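Local structure of glutathione S-transferase family protein (Pseudomonas putida, 3LXZ) at residues M16-L19 with A20-K24; R91-L94 with K95-E98. The protein probably conjugates reduced glutathione to a wide range of hydrophobic electrophiles, as a glutathione transferase. All coordinates share one frame; numbering follows the deposited sequence.

Contact 1: M16-L19 with A20-K24; sequences MVKL and ALLEK
Val17 and Leu21, four residues apart on one helix, lie side by side and point the same way, with CG1 of Val17 4.0 Å from CD1 of Leu21. Each torsion contributes: CG1 of Val17 is anti to the backbone N (chi1 -179°), whereas CG of Leu21 is anti to its carbonyl carbon and beside its own N (chi1 -68°), leaning back over the preceding turn. That lean also brings Leu21 CG within 3.5 Å of Val17 O, the carbonyl oxygen that accepts the hydrogen bond from Leu21 N at 3.0 Å, nearly along the C=O axis. One step further round, the pattern recurs with a different chemistry: CG of Lys18 meets CD1 of Leu22 at 4.0 Å, so the aliphatic base of the lysine serves as an apolar surface while its extended chain carries NZ elsewhere. Beneath the side chains runs the alpha-helical ladder, in which Ala20 N bonds to Met16 O and Glu23 N to Leu19 O, the latter pair 2.8 Å apart. This is the helix of the beta-alpha-beta unit that opens the thioredoxin-like domain of glutathione transferases, set between strands 3-7 and 28-32 in the sequence. Different faces of the helix meet different neighbours: Val17 and Leu21 pack on Ile70 of helix 63-73, Met16, here selenomethionine, rests on Met158 and Phe161 of helix 154-174, and Leu19 reaches Met198 and Ile201. The side chain of Val17 also comes within about 4 Å of that of Thr63, which is known to bind glutathione in this protein, though none is bound to this chain here. Farther out, NZ of Lys18 forms salt bridges to Asp204 and Glu30, and Glu23 OE2 pairs with Lys77.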
HETATM    1  N   MSE A  16     -10.059   9.230  -7.846  1.00 16.16           N
HETATM    2  CA  MSE A  16      -8.880   9.882  -7.277  1.00 15.70           C
HETATM    3  C   MSE A  16      -7.904  10.331  -8.356  1.00 15.79           C
HETATM    4  O   MSE A  16      -7.471  11.476  -8.336  1.00 15.06           O
HETATM    5  CB  MSE A  16      -8.193   8.939  -6.271  1.00 16.58           C
HETATM    6  CG  MSE A  16      -8.979   8.610  -4.983  1.00 15.51           C
HETATM    7 SE   MSE A  16      -7.964   7.139  -4.145  1.00 17.99          SE
HETATM    8  CE  MSE A  16      -9.406   6.142  -3.210  1.00 17.95           C
ATOM      9  N   VAL A  17      -7.569   9.455  -9.306  1.00 16.25           N
ATOM     10  CA  VAL A  17      -6.707   9.886 -10.402  1.00 15.17           C
ATOM     11  C   VAL A  17      -7.392  10.948 -11.256  1.00 15.59           C
ATOM     12  O   VAL A  17      -6.756  11.947 -11.615  1.00 16.72           O
ATOM     13  CB  VAL A  17      -6.223   8.713 -11.228  1.00 14.22           C
ATOM     14  CG1 VAL A  17      -5.291   9.217 -12.359  1.00 14.29           C
ATOM     15  CG2 VAL A  17      -5.407   7.771 -10.270  1.00 13.63           C
ATOM     16  N   LYS A  18      -8.662  10.721 -11.576  1.00 15.35           N
ATOM     17  CA  LYS A  18      -9.433  11.661 -12.391  1.00 15.39           C
ATOM     18  C   LYS A  18      -9.438  13.065 -11.785  1.00 16.11           C
ATOM     19  O   LYS A  18      -9.173  14.063 -12.510  1.00 14.21           O
ATOM     20  CB  LYS A  18     -10.838  11.115 -12.600  1.00 15.08           C
ATOM     21  CG  LYS A  18     -11.794  11.979 -13.423  1.00 16.88           C
ATOM     22  CD  LYS A  18     -12.987  11.100 -13.859  1.00 16.00           C
ATOM     23  CE  LYS A  18     -14.068  11.878 -14.620  1.00 15.73           C
ATOM     24  NZ  LYS A  18     -15.223  10.967 -14.887  1.00 17.44           N
ATOM     25  N   LEU A  19      -9.670  13.166 -10.465  1.00 15.95           N
ATOM     26  CA  LEU A  19      -9.614  14.481  -9.825  1.00 17.46           C
ATOM     27  C   LEU A  19      -8.236  15.125  -9.941  1.00 17.36           C
ATOM     28  O   LEU A  19      -8.143  16.334 -10.158  1.00 17.68           O
ATOM     29  CB  LEU A  19     -10.062  14.420  -8.370  1.00 16.68           C
ATOM     30  CG  LEU A  19     -10.226  15.743  -7.613  1.00 18.80           C
ATOM     31  CD1 LEU A  19     -11.120  16.733  -8.394  1.00 18.00           C
ATOM     32  CD2 LEU A  19     -10.818  15.425  -6.243  1.00 16.74           C
ATOM     33  N   ALA A  20      -7.163  14.321  -9.801  1.00 17.36           N
ATOM     34  CA  ALA A  20      -5.795  14.857  -9.854  1.00 17.32           C
ATOM     35  C   ALA A  20      -5.569  15.461 -11.243  1.00 18.01           C
ATOM     36  O   ALA A  20      -5.050  16.571 -11.355  1.00 18.08           O
ATOM     37  CB  ALA A  20      -4.755  13.738  -9.589  1.00 17.11           C
ATOM     38  N   LEU A  21      -5.980  14.726 -12.283  1.00 18.68           N
ATOM     39  CA  LEU A  21      -5.799  15.171 -13.670  1.00 19.80           C
ATOM     40  C   LEU A  21      -6.601  16.454 -13.909  1.00 20.30           C
ATOM     41  O   LEU A  21      -6.107  17.373 -14.555  1.00 22.07           O
ATOM     42  CB  LEU A  21      -6.210  14.078 -14.668  1.00 20.19           C
ATOM     43  CG  LEU A  21      -5.307  12.827 -14.687  1.00 19.88           C
ATOM     44  CD1 LEU A  21      -5.950  11.678 -15.426  1.00 22.53           C
ATOM     45  CD2 LEU A  21      -3.970  13.156 -15.296  1.00 22.14           C
ATOM     46  N   LEU A  22      -7.831  16.500 -13.399  1.00 20.84           N
ATOM     47  CA  LEU A  22      -8.699  17.692 -13.580  1.00 21.36           C
ATOM     48  C   LEU A  22      -8.149  18.902 -12.802  1.00 21.53           C
ATOM     49  O   LEU A  22      -8.137  20.030 -13.320  1.00 20.90           O
ATOM     50  CB  LEU A  22     -10.134  17.353 -13.160  1.00 21.18           C
ATOM     51  CG  LEU A  22     -10.989  16.536 -14.127  1.00 22.31           C
ATOM     52  CD1 LEU A  22     -12.192  15.973 -13.414  1.00 21.20           C
ATOM     53  CD2 LEU A  22     -11.419  17.360 -15.368  1.00 26.22           C
ATOM     54  N   GLU A  23      -7.655  18.654 -11.583  1.00 21.77           N
ATOM     55  CA  GLU A  23      -7.147  19.704 -10.721  1.00 23.55           C
ATOM     56  C   GLU A  23      -5.922  20.325 -11.382  1.00 23.47           C
ATOM     57  O   GLU A  23      -5.718  21.555 -11.362  1.00 24.13           O
ATOM     58  CB  GLU A  23      -6.818  19.138  -9.332  1.00 23.90           C
ATOM     59  CG  GLU A  23      -6.448  20.191  -8.268  1.00 29.12           C
ATOM     60  CD  GLU A  23      -7.585  21.181  -7.927  1.00 32.02           C
ATOM     61  OE1 GLU A  23      -8.759  20.782  -7.866  1.00 32.38           O
ATOM     62  OE2 GLU A  23      -7.283  22.371  -7.706  1.00 35.12           O
ATOM     63  N   LYS A  24      -5.142  19.471 -12.038  1.00 22.63           N
ATOM     64  CA  LYS A  24      -3.933  19.880 -12.720  1.00 22.27           C
ATOM     65  C   LYS A  24      -4.166  20.450 -14.147  1.00 22.69           C
ATOM     66  O   LYS A  24      -3.208  20.851 -14.804  1.00 23.37           O
ATOM     67  CB  LYS A  24      -2.935  18.702 -12.744  1.00 22.04           C
ATOM     68  CG  LYS A  24      -2.296  18.420 -11.393  1.00 22.01           C
ATOM     69  CD  LYS A  24      -1.350  17.199 -11.441  1.00 22.37           C
ATOM     70  CE  LYS A  24       0.074  17.631 -11.671  1.00 22.22           C
ATOM     71  NZ  LYS A  24       0.647  18.240 -10.432  1.00 21.63           N
TER

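Contact 2: R91-L94 with K95-E98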
ATOM      1  N   ARG A  91       2.798  11.180   1.559  1.00 14.05           N
ATOM      2  CA  ARG A  91       2.747   9.771   1.145  1.00 15.23           C
ATOM      3  C   ARG A  91       2.452   8.795   2.274  1.00 15.34           C
ATOM      4  O   ARG A  91       1.742   7.801   2.062  1.00 14.72           O
ATOM      5  CB  ARG A  91       4.004   9.389   0.389  1.00 15.64           C
ATOM      6  CG  ARG A  91       4.044  10.089  -0.976  1.00 16.11           C
ATOM      7  CD  ARG A  91       5.388   9.995  -1.655  1.00 18.84           C
ATOM      8  NE  ARG A  91       5.306  10.520  -3.004  1.00 17.41           N
ATOM      9  CZ  ARG A  91       6.124  11.440  -3.521  1.00 17.42           C
ATOM     10  NH1 ARG A  91       7.118  11.948  -2.817  1.00 18.52           N
ATOM     11  NH2 ARG A  91       5.933  11.850  -4.765  1.00 21.47           N
ATOM     12  N   GLU A  92       3.014   9.058   3.455  1.00 14.96           N
ATOM     13  CA  GLU A  92       2.648   8.303   4.684  1.00 14.94           C
ATOM     14  C   GLU A  92       1.138   8.383   4.984  1.00 15.17           C
ATOM     15  O   GLU A  92       0.459   7.363   5.178  1.00 14.10           O
ATOM     16  CB  GLU A  92       3.482   8.765   5.879  1.00 15.52           C
ATOM     17  CG  GLU A  92       3.239   7.987   7.164  1.00 16.11           C
ATOM     18  CD  GLU A  92       3.757   8.735   8.388  1.00 21.46           C
ATOM     19  OE1 GLU A  92       3.557   9.981   8.478  1.00 22.42           O
ATOM     20  OE2 GLU A  92       4.365   8.076   9.273  1.00 21.46           O
ATOM     21  N   LEU A  93       0.601   9.596   5.027  1.00 13.92           N
ATOM     22  CA  LEU A  93      -0.837   9.752   5.198  1.00 15.06           C
ATOM     23  C   LEU A  93      -1.704   9.088   4.109  1.00 14.14           C
ATOM     24  O   LEU A  93      -2.710   8.405   4.420  1.00 14.10           O
ATOM     25  CB  LEU A  93      -1.171  11.260   5.319  1.00 15.28           C
ATOM     26  CG  LEU A  93      -0.750  11.844   6.681  1.00 18.04           C
ATOM     27  CD1 LEU A  93      -0.637  13.386   6.612  1.00 16.49           C
ATOM     28  CD2 LEU A  93      -1.698  11.458   7.818  1.00 17.06           C
ATOM     29  N   LEU A  94      -1.330   9.267   2.842  1.00 13.86           N
ATOM     30  CA  LEU A  94      -2.040   8.593   1.753  1.00 14.38           C
ATOM     31  C   LEU A  94      -2.038   7.062   1.954  1.00 14.88           C
ATOM     32  O   LEU A  94      -3.084   6.405   1.833  1.00 15.52           O
ATOM     33  CB  LEU A  94      -1.430   8.941   0.389  1.00 14.39           C
ATOM     34  CG  LEU A  94      -2.172   8.415  -0.863  1.00 16.70           C
ATOM     35  CD1 LEU A  94      -1.766   9.310  -2.013  1.00 16.12           C
ATOM     36  CD2 LEU A  94      -1.785   6.943  -1.234  1.00 16.01           C
ATOM     37  N   LYS A  95      -0.871   6.509   2.272  1.00 14.34           N
ATOM     38  CA  LYS A  95      -0.737   5.060   2.514  1.00 15.13           C
ATOM     39  C   LYS A  95      -1.598   4.591   3.688  1.00 14.78           C
ATOM     40  O   LYS A  95      -2.223   3.502   3.627  1.00 15.55           O
ATOM     41  CB  LYS A  95       0.711   4.672   2.821  1.00 15.00           C
ATOM     42  CG  LYS A  95       0.958   3.167   2.715  1.00 15.73           C
ATOM     43  CD  LYS A  95       2.414   2.823   2.878  1.00 20.27           C
ATOM     44  CE  LYS A  95       2.630   1.255   2.825  1.00 20.12           C
ATOM     45  NZ  LYS A  95       2.740   0.839   1.405  1.00 24.68           N
ATOM     46  N   GLU A  96      -1.603   5.368   4.761  1.00 14.97           N
ATOM     47  CA  GLU A  96      -2.402   5.001   5.930  1.00 15.15           C
ATOM     48  C   GLU A  96      -3.885   4.971   5.599  1.00 15.35           C
ATOM     49  O   GLU A  96      -4.625   4.109   6.074  1.00 15.73           O
ATOM     50  CB  GLU A  96      -2.161   5.940   7.119  1.00 15.06           C
ATOM     51  CG  GLU A  96      -0.791   5.715   7.730  1.00 16.74           C
ATOM     52  CD  GLU A  96      -0.261   6.826   8.623  1.00 20.87           C
ATOM     53  OE1 GLU A  96      -0.766   8.002   8.660  1.00 20.62           O
ATOM     54  OE2 GLU A  96       0.721   6.475   9.306  1.00 22.28           O
ATOM     55  N   ILE A  97      -4.346   5.950   4.833  1.00 15.12           N
ATOM     56  CA  ILE A  97      -5.758   5.982   4.497  1.00 15.16           C
ATOM     57  C   ILE A  97      -6.095   4.775   3.631  1.00 14.50           C
ATOM     58  O   ILE A  97      -7.075   4.077   3.869  1.00 14.78           O
ATOM     59  CB  ILE A  97      -6.186   7.316   3.844  1.00 14.56           C
ATOM     60  CG1 ILE A  97      -6.038   8.463   4.830  1.00 14.45           C
ATOM     61  CG2 ILE A  97      -7.642   7.221   3.422  1.00 15.60           C
ATOM     62  CD1 ILE A  97      -5.965   9.857   4.108  1.00 18.13           C
ATOM     63  N   GLU A  98      -5.245   4.495   2.655  1.00 15.29           N
ATOM     64  CA  GLU A  98      -5.440   3.334   1.801  1.00 15.88           C
ATOM     65  C   GLU A  98      -5.470   2.025   2.586  1.00 15.59           C
ATOM     66  O   GLU A  98      -6.447   1.304   2.497  1.00 15.28           O
ATOM     67  CB  GLU A  98      -4.392   3.279   0.671  1.00 15.31           C
ATOM     68  CG  GLU A  98      -4.553   2.073  -0.276  1.00 16.71           C
ATOM     69  CD  GLU A  98      -3.558   2.098  -1.421  1.00 21.36           C
ATOM     70  OE1 GLU A  98      -2.895   3.148  -1.635  1.00 19.42           O
ATOM     71  OE2 GLU A  98      -3.428   1.049  -2.108  1.00 23.49           O
TER
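The carboxylates of Glu92 and Glu96 lie with their planes 22° apart, and OE2 of Glu96 sits over one face of the Glu92 group, displaced toward CG, to which it is 3.6 Å. Seen from Glu96, one face of its own carboxylate receives both CG and the carbonyl O of Glu92, while CD2 of Leu93 comes up beside OE1 at 3.7 Å. The setting is two successive turns of helix 84-106, the long helix that opens the all-helical C-terminal domain of the glutathione transferase fold and here faces the second subunit. With CG anti to its carbonyl carbon (chi1 -72°), Glu96 folds back along the helix, and CG approaches Glu92 O, the acceptor for its own N, to 3.3 Å.

Two like charges so placed, OE2 to OE2 4.0 Å, would be expected to raise the proton affinity of one or the other, but the hydrogen bonds from Asn140 ND2 to OE1 of both glutamates, and the salt bridge of Lys89 to Glu92, probably offset the repulsion. OE2 of Glu92 bonds to Ser61 OG of the second subunit. Lys95 and Glu98 carry the interface further: Lys95 forms a salt bridge with Glu98 of the second subunit, and Glu98 with Lys95 of that subunit, while NZ of Lys95 also bonds to Ser64 there. An alanine in place of Glu96 would remove the OE1 acceptor and is likely to leave Asn140 with one fewer hydrogen-bond partner and a gap beside CG of Glu92. On the next strip round the helix, Leu94 and Glu98 run side by side, with CD2 of the leucine 4.0 Å from OE1 of the glutamate.

How the contacts relate
From the N terminus, strand 3-7 leads into helix 12-23, whose last two turns hold contact 1; the chain then completes the thioredoxin-like domain before helix 84-106 carries contact 2 in the helical domain. The touching residues of each contact lie on one continuous helix and enclose no intervening loop, and the two follow in series, neither nested nor crossed. The centres of contact 1 and contact 2 are about 18 Å apart. The nearest atoms of contact 1 and contact 2 are about 7 Å apart, without touching. Shared neighbours relate them: both pack against helix 154-174, where each meets Met158, and both reach helix 63-73. Contact 1 remains within its own chain, whereas contact 2 also faces the dimer partner.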